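Petrobactin-binding protein YclQ (Bacillus subtilis subsp. subtilis str. 168, PDB 3GFV) captures iron-free and ferric petrobactin, and the precursor 3,4-dihydroxybenzoic acid, as the solute-binding component of the YclNOPQ ABC transporter that takes up ferric-petrobactin. Local coordinates at residues I160-K165 and E290-L295; N171-V176 and A203-N208; L175-N180 and E221-T226; D229-I234 and G264-L269. All coordinates share one frame; numbering follows the deposited sequence. Where two conformers were deposited one is given.

Contact 1. Residues I160-K165 and E290-L295; sequences IADVKK and EVKDGL
Helix 146-170 and the C-terminal helix 281-296 pack side by side here, with Val-163 set against Val-291, Lys-292 and Leu-295. Their short axes run nearly the same way, 27° apart, and approach to 9.8 Å. One methyl of Val-163 does the apolar work: CG2 sits 3.9 Å from CA of Lys-292. The same CG2 lies 4.0 Å from CD1 of Leu-295 and also touches CG1 of Val-291, so it rests against three residues of the other helix together. Helix 146-170 runs into strand 173-180 of the C-terminal lobe, consistent with the long helix linking the lobes in iron-siderophore and vitamin B12 binding proteins. Phe-200 touches both Val-163 and Val-291. Toward solvent the chemistry turns ionic. Asp-162 was modelled in two conformers; in the one given, OD2 offers its syn lone pair to NZ of Lys-292 at 2.9 Å, so the salt bridge is to be taken with some caution. The lysine reaches out extended as far as CE and then bends at its last torsion (chi4 63°), placing NZ at the carboxylate; the two side chains cross at about a right angle. Glu-296, one turn further on, also forms a salt bridge with that NZ.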
loop_
_atom_site.group_PDB
_atom_site.type_symbol
_atom_site.label_atom_id
_atom_site.label_comp_id
_atom_site.label_asym_id
_atom_site.label_seq_id
_atom_site.Cartn_x
_atom_site.Cartn_y
_atom_site.Cartn_z
ATOM N N ILE A 160 13.322 7.328 4.562
ATOM C CA ILE A 160 13.379 5.989 5.174
ATOM C C ILE A 160 14.569 5.867 6.140
ATOM O O ILE A 160 14.430 5.333 7.255
ATOM C CB ILE A 160 13.448 4.889 4.091
ATOM C CG1 ILE A 160 12.071 4.719 3.429
ATOM C CG2 ILE A 160 13.873 3.549 4.681
ATOM C CD1 ILE A 160 12.100 3.800 2.234
ATOM N N ALA A 161 15.733 6.360 5.719
ATOM C CA ALA A 161 16.898 6.344 6.618
ATOM C C ALA A 161 16.616 7.106 7.908
ATOM O O ALA A 161 17.008 6.670 9.008
ATOM C CB ALA A 161 18.126 6.901 5.939
ATOM N N ASP A 162 15.939 8.242 7.778
ATOM C CA ASP A 162 15.586 9.070 8.929
ATOM C C ASP A 162 14.619 8.367 9.908
ATOM O O ASP A 162 14.795 8.447 11.130
ATOM C CB ASP A 162 15.010 10.411 8.447
ATOM C CG ASP A 162 14.471 11.263 9.586
ATOM O OD1 ASP A 162 15.283 11.789 10.384
ATOM O OD2 ASP A 162 13.231 11.416 9.677
ATOM N N VAL A 163 13.597 7.687 9.392
ATOM C CA VAL A 163 12.662 7.000 10.285
ATOM C C VAL A 163 13.326 5.781 10.922
ATOM O O VAL A 163 13.105 5.481 12.099
ATOM C CB VAL A 163 11.323 6.612 9.607
ATOM C CG1 VAL A 163 11.525 5.492 8.604
ATOM C CG2 VAL A 163 10.279 6.180 10.678
ATOM N N LYS A 164 14.175 5.111 10.158
ATOM C CA LYS A 164 14.884 3.951 10.666
ATOM C C LYS A 164 15.818 4.360 11.803
ATOM O O LYS A 164 15.893 3.673 12.831
ATOM C CB LYS A 164 15.641 3.241 9.544
ATOM C CG LYS A 164 16.496 2.078 10.004
ATOM C CD LYS A 164 17.044 1.289 8.822
ATOM C CE LYS A 164 18.373 0.633 9.194
ATOM N NZ LYS A 164 18.481 -0.755 8.678
ATOM N N LYS A 165 16.519 5.475 11.631
ATOM C CA LYS A 165 17.387 5.974 12.697
ATOM C C LYS A 165 16.572 6.279 13.963
ATOM O O LYS A 165 16.958 5.892 15.072
ATOM C CB LYS A 165 18.215 7.183 12.234
ATOM C CG LYS A 165 19.309 7.558 13.209
ATOM C CD LYS A 165 20.356 8.470 12.581
ATOM C CE LYS A 165 21.402 7.671 11.821
ATOM N NZ LYS A 165 22.468 8.568 11.311
ATOM N N GLU A 290 3.524 9.000 8.748
ATOM C CA GLU A 290 2.668 8.513 9.824
ATOM C C GLU A 290 3.472 7.738 10.872
ATOM O O GLU A 290 3.241 7.896 12.078
ATOM C CB GLU A 290 1.560 7.588 9.299
ATOM C CG GLU A 290 0.553 8.261 8.387
ATOM C CD GLU A 290 -0.488 7.251 7.914
ATOM O OE1 GLU A 290 -1.364 6.921 8.706
ATOM O OE2 GLU A 290 -0.409 6.772 6.771
ATOM N N VAL A 291 4.382 6.882 10.417
ATOM C CA VAL A 291 5.189 6.076 11.335
ATOM C C VAL A 291 6.159 6.970 12.129
ATOM O O VAL A 291 6.274 6.850 13.367
ATOM C CB VAL A 291 5.916 4.918 10.590
ATOM C CG1 VAL A 291 6.862 4.161 11.520
ATOM C CG2 VAL A 291 4.881 3.925 10.024
ATOM N N LYS A 292 6.818 7.873 11.418
ATOM C CA LYS A 292 7.788 8.799 12.023
ATOM C C LYS A 292 7.086 9.645 13.080
ATOM O O LYS A 292 7.575 9.783 14.206
ATOM C CB LYS A 292 8.404 9.695 10.948
ATOM C CG LYS A 292 9.354 10.797 11.479
ATOM C CD LYS A 292 9.742 11.754 10.338
ATOM C CE LYS A 292 10.296 13.092 10.836
ATOM N NZ LYS A 292 11.559 12.888 11.595
ATOM N N ASP A 293 5.932 10.204 12.721
ATOM C CA ASP A 293 5.130 10.983 13.675
ATOM C C ASP A 293 4.745 10.176 14.909
ATOM O O ASP A 293 4.820 10.673 16.031
ATOM C CB ASP A 293 3.866 11.532 13.008
ATOM C CG ASP A 293 4.148 12.722 12.125
ATOM O OD1 ASP A 293 5.319 13.185 12.081
ATOM O OD2 ASP A 293 3.196 13.193 11.463
ATOM N N GLY A 294 4.320 8.935 14.691
ATOM C CA GLY A 294 4.013 8.033 15.785
ATOM C C GLY A 294 5.223 7.838 16.676
ATOM O O GLY A 294 5.107 7.910 17.922
ATOM N N LEU A 295 6.391 7.620 16.061
ATOM C CA LEU A 295 7.598 7.276 16.840
ATOM C C LEU A 295 8.168 8.485 17.562
ATOM O O LEU A 295 8.954 8.346 18.503
ATOM C CB LEU A 295 8.685 6.650 15.957
ATOM C CG LEU A 295 8.312 5.309 15.324
ATOM C CD1 LEU A 295 9.444 4.865 14.400
ATOM C CD2 LEU A 295 8.021 4.254 16.391
#

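Contact 2. Residues N171-V176 and A203-N208; sequences NKNGLV and APADQN
Gly-174 takes two backbone hydrogen bonds from the 203-208 segment, one through each of its polar atoms. Its N donates to O of Ala-203 at 2.8 Å, nearly along the C=O axis, though the hydrogen itself is bent off line, with an N-H...O angle of 146°. Its own O accepts from N of Ala-205 at 2.9 Å, a straighter bond in which the donor stands 42° out of the carbonyl plane. Just ahead of this pair, a water lies between the segments: it accepts from N of Ala-203 at 3.0 Å and lies within hydrogen-bonding reach of O of Lys-172.

Side chains add van der Waals contact. CG of Asn-173 lies between its own backbone N and carbonyl carbon (chi1 61°), which brings the amide group against Ala-205; its OD1 is 3.5 Å from CB of Ala-205. On the next residue but one, CB of Leu-175 meets the same methyl at 4.4 Å.

A local bond shapes the exit from the pairing. OD1 of Asp-206 accepts from N of Asn-208 at 2.9 Å, closing an Asx turn, while OD2 of Asp-206 is hydrogen-bonded to Tyr-222 OH of helix 220-226. The whole is a short, weakly bonded parallel pairing on the N-terminal part of strand 173-180 in the mixed sheet of the C-terminal lobe.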
loop_
_atom_site.group_PDB
_atom_site.type_symbol
_atom_site.label_atom_id
_atom_site.label_comp_id
_atom_site.label_asym_id
_atom_site.label_seq_id
_atom_site.Cartn_x
_atom_site.Cartn_y
_atom_site.Cartn_z
ATOM N N ASN A 171 15.059 2.032 21.179
ATOM C CA ASN A 171 15.209 0.780 21.925
ATOM C C ASN A 171 13.861 0.315 22.429
ATOM O O ASN A 171 13.676 -0.041 23.606
ATOM C CB ASN A 171 16.172 0.937 23.094
ATOM C CG ASN A 171 17.595 1.054 22.633
ATOM O OD1 ASN A 171 18.058 0.244 21.825
ATOM N ND2 ASN A 171 18.299 2.069 23.125
ATOM N N LYS A 172 12.899 0.371 21.527
ATOM C CA LYS A 172 11.539 -0.045 21.858
ATOM C C LYS A 172 11.050 -0.898 20.695
ATOM O O LYS A 172 11.604 -0.818 19.590
ATOM C CB LYS A 172 10.631 1.177 21.971
ATOM C CG LYS A 172 11.008 2.137 23.096
ATOM C CD LYS A 172 10.746 1.502 24.462
ATOM C CE LYS A 172 11.167 2.442 25.582
ATOM N NZ LYS A 172 10.898 1.842 26.926
ATOM N N ASN A 173 9.993 -1.682 20.908
ATOM C CA ASN A 173 9.506 -2.530 19.825
ATOM C C ASN A 173 8.091 -2.148 19.396
ATOM O O ASN A 173 7.472 -1.259 19.986
ATOM C CB ASN A 173 9.588 -4.015 20.195
ATOM C CG ASN A 173 8.738 -4.355 21.407
ATOM O OD1 ASN A 173 7.682 -3.759 21.614
ATOM N ND2 ASN A 173 9.185 -5.330 22.200
ATOM N N GLY A 174 7.606 -2.803 18.346
ATOM C CA GLY A 174 6.289 -2.483 17.811
ATOM C C GLY A 174 5.553 -3.730 17.369
ATOM O O GLY A 174 6.157 -4.715 16.911
ATOM N N LEU A 175 4.232 -3.683 17.508
ATOM C CA LEU A 175 3.364 -4.726 16.976
ATOM C C LEU A 175 2.382 -4.081 15.997
ATOM O O LEU A 175 1.822 -3.030 16.293
ATOM C CB LEU A 175 2.596 -5.402 18.114
ATOM C CG LEU A 175 1.517 -6.412 17.707
ATOM C CD1 LEU A 175 2.152 -7.639 17.037
ATOM C CD2 LEU A 175 0.631 -6.832 18.932
ATOM N N VAL A 176 2.176 -4.717 14.846
ATOM C CA VAL A 176 1.209 -4.227 13.855
ATOM C C VAL A 176 -0.015 -5.130 13.827
ATOM O O VAL A 176 0.106 -6.345 13.627
ATOM C CB VAL A 176 1.838 -4.215 12.439
ATOM C CG1 VAL A 176 0.854 -3.618 11.418
ATOM C CG2 VAL A 176 3.149 -3.408 12.445
ATOM N N ALA A 203 11.723 -2.386 15.612
ATOM C CA ALA A 203 11.975 -3.744 16.090
ATOM C C ALA A 203 10.643 -4.492 16.315
ATOM O O ALA A 203 9.745 -3.963 16.963
ATOM C CB ALA A 203 12.764 -3.699 17.401
ATOM N N PRO A 204 10.520 -5.715 15.780
ATOM C CA PRO A 204 9.269 -6.451 15.984
ATOM C C PRO A 204 9.148 -6.887 17.432
ATOM O O PRO A 204 10.120 -7.396 18.004
ATOM C CB PRO A 204 9.423 -7.686 15.088
ATOM C CG PRO A 204 10.591 -7.411 14.199
ATOM C CD PRO A 204 11.470 -6.453 14.930
ATOM N N ALA A 205 7.984 -6.673 18.034
ATOM C CA ALA A 205 7.699 -7.207 19.357
ATOM C C ALA A 205 7.591 -8.736 19.330
ATOM O O ALA A 205 7.819 -9.406 20.341
ATOM C CB ALA A 205 6.406 -6.582 19.928
ATOM N N ASP A 206 7.232 -9.278 18.178
ATOM C CA ASP A 206 7.173 -10.717 17.975
ATOM C C ASP A 206 7.731 -11.055 16.602
ATOM O O ASP A 206 7.051 -10.865 15.600
ATOM C CB ASP A 206 5.718 -11.208 18.102
ATOM C CG ASP A 206 5.594 -12.706 17.999
ATOM O OD1 ASP A 206 6.598 -13.383 17.677
ATOM O OD2 ASP A 206 4.471 -13.215 18.230
ATOM N N GLN A 207 8.962 -11.569 16.573
ATOM C CA GLN A 207 9.666 -11.912 15.335
ATOM C C GLN A 207 9.006 -13.048 14.573
ATOM O O GLN A 207 9.255 -13.226 13.378
ATOM C CB GLN A 207 11.102 -12.344 15.663
ATOM C CG GLN A 207 11.982 -11.245 16.208
ATOM C CD GLN A 207 12.537 -10.363 15.112
ATOM O OE1 GLN A 207 12.158 -10.487 13.944
ATOM N NE2 GLN A 207 13.446 -9.463 15.480
ATOM N N ASN A 208 8.164 -13.808 15.267
ATOM C CA ASN A 208 7.702 -15.095 14.761
ATOM C C ASN A 208 6.293 -15.132 14.182
ATOM O O ASN A 208 5.748 -16.205 13.935
ATOM C CB ASN A 208 7.859 -16.156 15.844
ATOM C CG ASN A 208 9.297 -16.295 16.304
ATOM O OD1 ASN A 208 9.583 -16.301 17.503
ATOM N ND2 ASN A 208 10.214 -16.379 15.348
HETATM O O HOH W 1 12.010 0.156 17.188
#

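Contact 3. Residues L175-N180 and E221-T226; sequences LVIMAN and EYISKT
Leu-175 meets Tyr-222 at one end of this strand-to-helix contact. CG of the leucine is anti to its backbone N (chi1 173°), and from there both methyls reach the same ring corner: CD1 and CD2 each lie 4.0 Å from CE2 of Tyr-222. CD1 is also 4.0 Å from OH of Tyr-222, whose polar partner is Asp-206. The tyrosine is held from its own helix as well. Thr-226 sets OG1 3.4 Å above the ring plane, over the ring centre, while donating to O of Tyr-222 at 2.8 Å. That carbonyl also takes the helical bond from Thr-226 N, on the opposite face of its plane.

Two residues along the strand, Ile-177 puts CG1 in the crowded position between backbone N and carbonyl carbon (chi1 58°). Its CD1 meets CD1 of Ile-223 at 4.1 Å, the two chains crossing at about a right angle. CG1 of Ile-223 also lies 4.2 Å from CD2 of Leu-175.

Segment 221-226 of helix 220-226 runs nearly antiparallel to segment 175-180 of the strand, on the sheet face where Leu-175 and Ile-177 also touch Leu-231 of strand 230-235, with Ala-186 of strand 183-187 against Tyr-222.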
loop_
_atom_site.group_PDB
_atom_site.type_symbol
_atom_site.label_atom_id
_atom_site.label_comp_id
_atom_site.label_asym_id
_atom_site.label_seq_id
_atom_site.Cartn_x
_atom_site.Cartn_y
_atom_site.Cartn_z
ATOM N N LEU A 175 4.232 -3.683 17.508
ATOM C CA LEU A 175 3.364 -4.726 16.976
ATOM C C LEU A 175 2.382 -4.081 15.997
ATOM O O LEU A 175 1.822 -3.030 16.293
ATOM C CB LEU A 175 2.596 -5.402 18.114
ATOM C CG LEU A 175 1.517 -6.412 17.707
ATOM C CD1 LEU A 175 2.152 -7.639 17.037
ATOM C CD2 LEU A 175 0.631 -6.832 18.932
ATOM N N VAL A 176 2.176 -4.717 14.846
ATOM C CA VAL A 176 1.209 -4.227 13.855
ATOM C C VAL A 176 -0.015 -5.130 13.827
ATOM O O VAL A 176 0.106 -6.345 13.627
ATOM C CB VAL A 176 1.838 -4.215 12.439
ATOM C CG1 VAL A 176 0.854 -3.618 11.418
ATOM C CG2 VAL A 176 3.149 -3.408 12.445
ATOM N N ILE A 177 -1.192 -4.542 14.012
ATOM C CA ILE A 177 -2.441 -5.334 13.996
ATOM C C ILE A 177 -3.461 -4.708 13.075
ATOM O O ILE A 177 -3.465 -3.500 12.872
ATOM C CB ILE A 177 -3.099 -5.510 15.370
ATOM C CG1 ILE A 177 -3.425 -4.151 16.021
ATOM C CG2 ILE A 177 -2.228 -6.418 16.280
ATOM C CD1 ILE A 177 -4.249 -4.236 17.278
HETATM N N MSE A 178 -4.354 -5.544 12.551
HETATM C CA MSE A 178 -5.502 -5.045 11.812
HETATM C C MSE A 178 -6.764 -5.536 12.510
HETATM O O MSE A 178 -6.862 -6.718 12.907
HETATM C CB MSE A 178 -5.455 -5.481 10.340
HETATM C CG MSE A 178 -6.654 -5.003 9.554
HETATM SE SE MSE A 178 -6.397 -5.453 7.648
HETATM C CE MSE A 178 -6.798 -7.311 7.820
ATOM N N ALA A 179 -7.693 -4.614 12.725
ATOM C CA ALA A 179 -8.991 -4.929 13.317
ATOM C C ALA A 179 -10.034 -5.070 12.220
ATOM O O ALA A 179 -10.060 -4.291 11.285
ATOM C CB ALA A 179 -9.405 -3.839 14.282
ATOM N N ASN A 180 -10.915 -6.059 12.357
ATOM C CA ASN A 180 -11.903 -6.299 11.332
ATOM C C ASN A 180 -13.133 -6.853 12.001
ATOM O O ASN A 180 -13.191 -8.040 12.353
ATOM C CB ASN A 180 -11.362 -7.254 10.274
ATOM C CG ASN A 180 -12.346 -7.488 9.149
ATOM O OD1 ASN A 180 -12.899 -6.544 8.583
ATOM N ND2 ASN A 180 -12.565 -8.754 8.815
ATOM N N GLU A 221 -5.468 -11.499 24.467
ATOM C CA GLU A 221 -4.445 -12.051 25.336
ATOM C C GLU A 221 -3.089 -12.065 24.642
ATOM O O GLU A 221 -2.056 -11.997 25.301
ATOM C CB GLU A 221 -4.792 -13.471 25.776
ATOM C CG GLU A 221 -5.913 -13.566 26.802
ATOM C CD GLU A 221 -7.292 -13.689 26.164
ATOM O OE1 GLU A 221 -7.440 -13.306 24.974
ATOM O OE2 GLU A 221 -8.225 -14.178 26.856
ATOM N N TYR A 222 -3.103 -12.193 23.317
ATOM C CA TYR A 222 -1.867 -12.143 22.549
ATOM C C TYR A 222 -1.211 -10.756 22.633
ATOM O O TYR A 222 -0.004 -10.646 22.756
ATOM C CB TYR A 222 -2.133 -12.469 21.072
ATOM C CG TYR A 222 -0.925 -12.238 20.217
ATOM C CD1 TYR A 222 0.088 -13.190 20.152
ATOM C CD2 TYR A 222 -0.769 -11.062 19.473
ATOM C CE1 TYR A 222 1.225 -12.979 19.375
ATOM C CE2 TYR A 222 0.355 -10.851 18.701
ATOM C CZ TYR A 222 1.343 -11.801 18.642
ATOM O OH TYR A 222 2.465 -11.562 17.868
ATOM N N ILE A 223 -2.017 -9.703 22.574
ATOM C CA ILE A 223 -1.469 -8.347 22.686
ATOM C C ILE A 223 -0.826 -8.153 24.068
ATOM O O ILE A 223 0.275 -7.619 24.192
ATOM C CB ILE A 223 -2.556 -7.299 22.428
ATOM C CG1 ILE A 223 -3.029 -7.399 20.972
ATOM C CG2 ILE A 223 -2.032 -5.893 22.684
ATOM C CD1 ILE A 223 -4.236 -6.542 20.683
ATOM N N SER A 224 -1.519 -8.624 25.094
ATOM C CA SER A 224 -1.045 -8.549 26.469
ATOM C C SER A 224 0.246 -9.341 26.633
ATOM O O SER A 224 1.234 -8.870 27.219
ATOM C CB SER A 224 -2.135 -9.085 27.403
ATOM O OG SER A 224 -1.655 -9.183 28.734
ATOM N N LYS A 225 0.272 -10.563 26.127
ATOM C CA LYS A 225 1.494 -11.334 26.331
ATOM C C LYS A 225 2.678 -10.798 25.534
ATOM O O LYS A 225 3.824 -10.947 25.933
ATOM C CB LYS A 225 1.281 -12.831 26.116
ATOM C CG LYS A 225 1.470 -13.322 24.738
ATOM C CD LYS A 225 1.805 -14.801 24.769
ATOM C CE LYS A 225 1.781 -15.398 23.381
ATOM N NZ LYS A 225 2.100 -16.857 23.396
ATOM N N THR A 226 2.393 -10.163 24.396
ATOM C CA THR A 226 3.440 -9.571 23.578
ATOM C C THR A 226 3.951 -8.267 24.174
ATOM O O THR A 226 5.139 -7.967 24.058
ATOM C CB THR A 226 2.905 -9.332 22.164
ATOM O OG1 THR A 226 2.513 -10.598 21.622
ATOM C CG2 THR A 226 3.968 -8.671 21.278
#

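Contact 4. Residues D229-I234 and G264-L269; sequences DYLFVI and GHVIYL
Tyr-230 stacks on His-265 where strand 230-235 begins and just ahead of strand 266-268. Its CB lies beside the carbonyl O of His-265, and CG, anti to its own carbonyl carbon (chi1 -70°), lies near CB of the histidine. CD1 is 3.5 Å from that same CB and has CD1 of Ile-267 at the ring edge, 3.9 Å away. CE1 stands 3.4 Å above the imidazole plane, offset toward its rim, near both CG and ND1. CZ has CG and CD2 of the imidazole as its neighbours, and the tip, OH, ends 3.8 Å from NE2 of His-265. The result is an offset stack with centroids 4.4 Å apart and planes turned by 27°.

Beyond it the strands zip together in regular parallel fashion: Leu-231 N to His-265 O, Ile-267 N to Leu-231 O (2.7 Å), Val-233 N to Ile-267 O and Leu-269 N to Val-233 O. A water adds a last link, donating to O of both Val-233 and Leu-269. Phe-232 and Ile-267 lie side by side on one face, with CE1 of the phenylalanine 3.4 Å from CD1 of the isoleucine. On the other, CG2 of Val-233 meets CG1 of Val-266 at 3.8 Å, and Val-233 touches Thr-246 of helix 246-250, one of the helices in the beta-alpha-beta crossover that joins the strands.

All direct polar bonding across this contact is backbone to backbone, while side chains meet through apolar and ring contacts; it is therefore probably the main chain that fixes the register and the side chains that fill the two faces.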
loop_
_atom_site.group_PDB
_atom_site.type_symbol
_atom_site.label_atom_id
_atom_site.label_comp_id
_atom_site.label_asym_id
_atom_site.label_seq_id
_atom_site.Cartn_x
_atom_site.Cartn_y
_atom_site.Cartn_z
ATOM N N ASP A 229 5.751 -1.981 22.866
ATOM C CA ASP A 229 5.924 -0.583 23.265
ATOM C C ASP A 229 5.122 0.356 22.373
ATOM O O ASP A 229 4.606 1.372 22.836
ATOM C CB ASP A 229 7.409 -0.219 23.170
ATOM C CG ASP A 229 8.263 -1.089 24.063
ATOM O OD1 ASP A 229 7.870 -1.244 25.240
ATOM O OD2 ASP A 229 9.277 -1.645 23.578
ATOM N N TYR A 230 5.050 0.013 21.082
ATOM C CA TYR A 230 4.262 0.755 20.092
ATOM C C TYR A 230 3.277 -0.177 19.418
ATOM O O TYR A 230 3.616 -1.307 19.081
ATOM C CB TYR A 230 5.165 1.412 19.022
ATOM C CG TYR A 230 5.956 2.539 19.608
ATOM C CD1 TYR A 230 5.541 3.868 19.456
ATOM C CD2 TYR A 230 7.080 2.275 20.392
ATOM C CE1 TYR A 230 6.260 4.907 20.037
ATOM C CE2 TYR A 230 7.793 3.307 20.984
ATOM C CZ TYR A 230 7.384 4.616 20.799
ATOM O OH TYR A 230 8.099 5.636 21.399
ATOM N N LEU A 231 2.047 0.293 19.237
ATOM C CA LEU A 231 1.013 -0.532 18.623
ATOM C C LEU A 231 0.460 0.189 17.390
ATOM O O LEU A 231 -0.147 1.251 17.501
ATOM C CB LEU A 231 -0.102 -0.834 19.631
ATOM C CG LEU A 231 -1.257 -1.712 19.109
ATOM C CD1 LEU A 231 -0.785 -3.108 18.756
ATOM C CD2 LEU A 231 -2.366 -1.796 20.184
ATOM N N PHE A 232 0.708 -0.394 16.224
ATOM C CA PHE A 232 0.259 0.173 14.955
ATOM C C PHE A 232 -1.044 -0.500 14.569
ATOM O O PHE A 232 -1.092 -1.727 14.445
ATOM C CB PHE A 232 1.316 -0.078 13.885
ATOM C CG PHE A 232 2.615 0.620 14.152
ATOM C CD1 PHE A 232 2.832 1.904 13.668
ATOM C CD2 PHE A 232 3.611 0.001 14.903
ATOM C CE1 PHE A 232 4.050 2.568 13.898
ATOM C CE2 PHE A 232 4.830 0.661 15.143
ATOM C CZ PHE A 232 5.033 1.945 14.663
ATOM N N VAL A 233 -2.100 0.292 14.391
ATOM C CA VAL A 233 -3.419 -0.286 14.125
ATOM C C VAL A 233 -3.981 0.139 12.774
ATOM O O VAL A 233 -4.003 1.339 12.449
ATOM C CB VAL A 233 -4.418 0.143 15.197
ATOM C CG1 VAL A 233 -5.759 -0.510 14.950
ATOM C CG2 VAL A 233 -3.892 -0.254 16.575
ATOM N N ILE A 234 -4.468 -0.845 12.020
ATOM C CA ILE A 234 -5.190 -0.599 10.762
ATOM C C ILE A 234 -6.569 -1.172 10.959
ATOM O O ILE A 234 -6.710 -2.261 11.512
ATOM C CB ILE A 234 -4.487 -1.301 9.591
ATOM C CG1 ILE A 234 -3.136 -0.627 9.345
ATOM C CG2 ILE A 234 -5.317 -1.229 8.301
ATOM C CD1 ILE A 234 -2.163 -1.537 8.664
ATOM N N GLY A 264 0.453 5.783 25.754
ATOM C CA GLY A 264 -0.087 6.577 24.654
ATOM C C GLY A 264 0.693 6.429 23.353
ATOM O O GLY A 264 0.947 7.414 22.640
ATOM N N HIS A 265 1.101 5.200 23.048
ATOM C CA HIS A 265 1.801 4.917 21.797
ATOM C C HIS A 265 1.026 3.941 20.924
ATOM O O HIS A 265 1.603 3.005 20.366
ATOM C CB HIS A 265 3.217 4.405 22.062
ATOM C CG HIS A 265 4.095 5.429 22.709
ATOM N ND1 HIS A 265 4.194 6.717 22.228
ATOM C CD2 HIS A 265 4.895 5.370 23.800
ATOM C CE1 HIS A 265 5.019 7.406 22.998
ATOM N NE2 HIS A 265 5.469 6.610 23.950
ATOM N N VAL A 266 -0.286 4.144 20.855
ATOM C CA VAL A 266 -1.087 3.499 19.827
ATOM C C VAL A 266 -1.080 4.448 18.639
ATOM O O VAL A 266 -1.369 5.640 18.770
ATOM C CB VAL A 266 -2.525 3.191 20.295
ATOM C CG1 VAL A 266 -3.285 2.451 19.188
ATOM C CG2 VAL A 266 -2.488 2.323 21.548
ATOM N N ILE A 267 -0.699 3.917 17.489
ATOM C CA ILE A 267 -0.612 4.716 16.266
ATOM C C ILE A 267 -1.709 4.258 15.323
ATOM O O ILE A 267 -1.698 3.115 14.847
ATOM C CB ILE A 267 0.779 4.558 15.666
ATOM C CG1 ILE A 267 1.807 5.076 16.692
ATOM C CG2 ILE A 267 0.894 5.245 14.278
ATOM C CD1 ILE A 267 3.242 4.665 16.404
ATOM N N TYR A 268 -2.686 5.139 15.105
ATOM C CA TYR A 268 -3.824 4.821 14.252
ATOM C C TYR A 268 -3.471 5.216 12.820
ATOM O O TYR A 268 -3.488 6.393 12.462
ATOM C CB TYR A 268 -5.078 5.548 14.721
ATOM C CG TYR A 268 -5.448 5.183 16.133
ATOM C CD1 TYR A 268 -6.244 4.080 16.391
ATOM C CD2 TYR A 268 -4.958 5.908 17.212
ATOM C CE1 TYR A 268 -6.574 3.727 17.695
ATOM C CE2 TYR A 268 -5.287 5.558 18.509
ATOM C CZ TYR A 268 -6.096 4.471 18.739
ATOM O OH TYR A 268 -6.423 4.117 20.031
ATOM N N LEU A 269 -3.135 4.218 12.022
ATOM C CA LEU A 269 -2.714 4.450 10.646
ATOM C C LEU A 269 -3.936 4.802 9.805
ATOM O O LEU A 269 -5.062 4.507 10.188
ATOM C CB LEU A 269 -1.972 3.227 10.097
ATOM C CG LEU A 269 -0.632 2.932 10.803
ATOM C CD1 LEU A 269 -0.014 1.598 10.365
ATOM C CD2 LEU A 269 0.383 4.104 10.683
HETATM O O HOH W 2 -6.239 2.985 12.309
#

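In the fold
Contacts 2, 3 and 4 share the mixed sheet of the C-terminal lobe. Strand 173-180 pairs with 203-204 in contact 2 and receives helix 220-226 in contact 3, while its bonds to strand 230-235 tie both to contact 4. Contact 2 is partly buried and depends on backbone bonds and a water; contact 4 lies deeper and joins a fuller backbone ladder to aromatic and aliphatic faces. Contact 3 is buried and has no hydrogen bond between its segments. Contact 1, between helices, combines a buried apolar patch with an ion pair nearer the solvent, and helix 281-296 meets contact 4 directly, Gly-294 on Ile-267 and Leu-295 on Tyr-230.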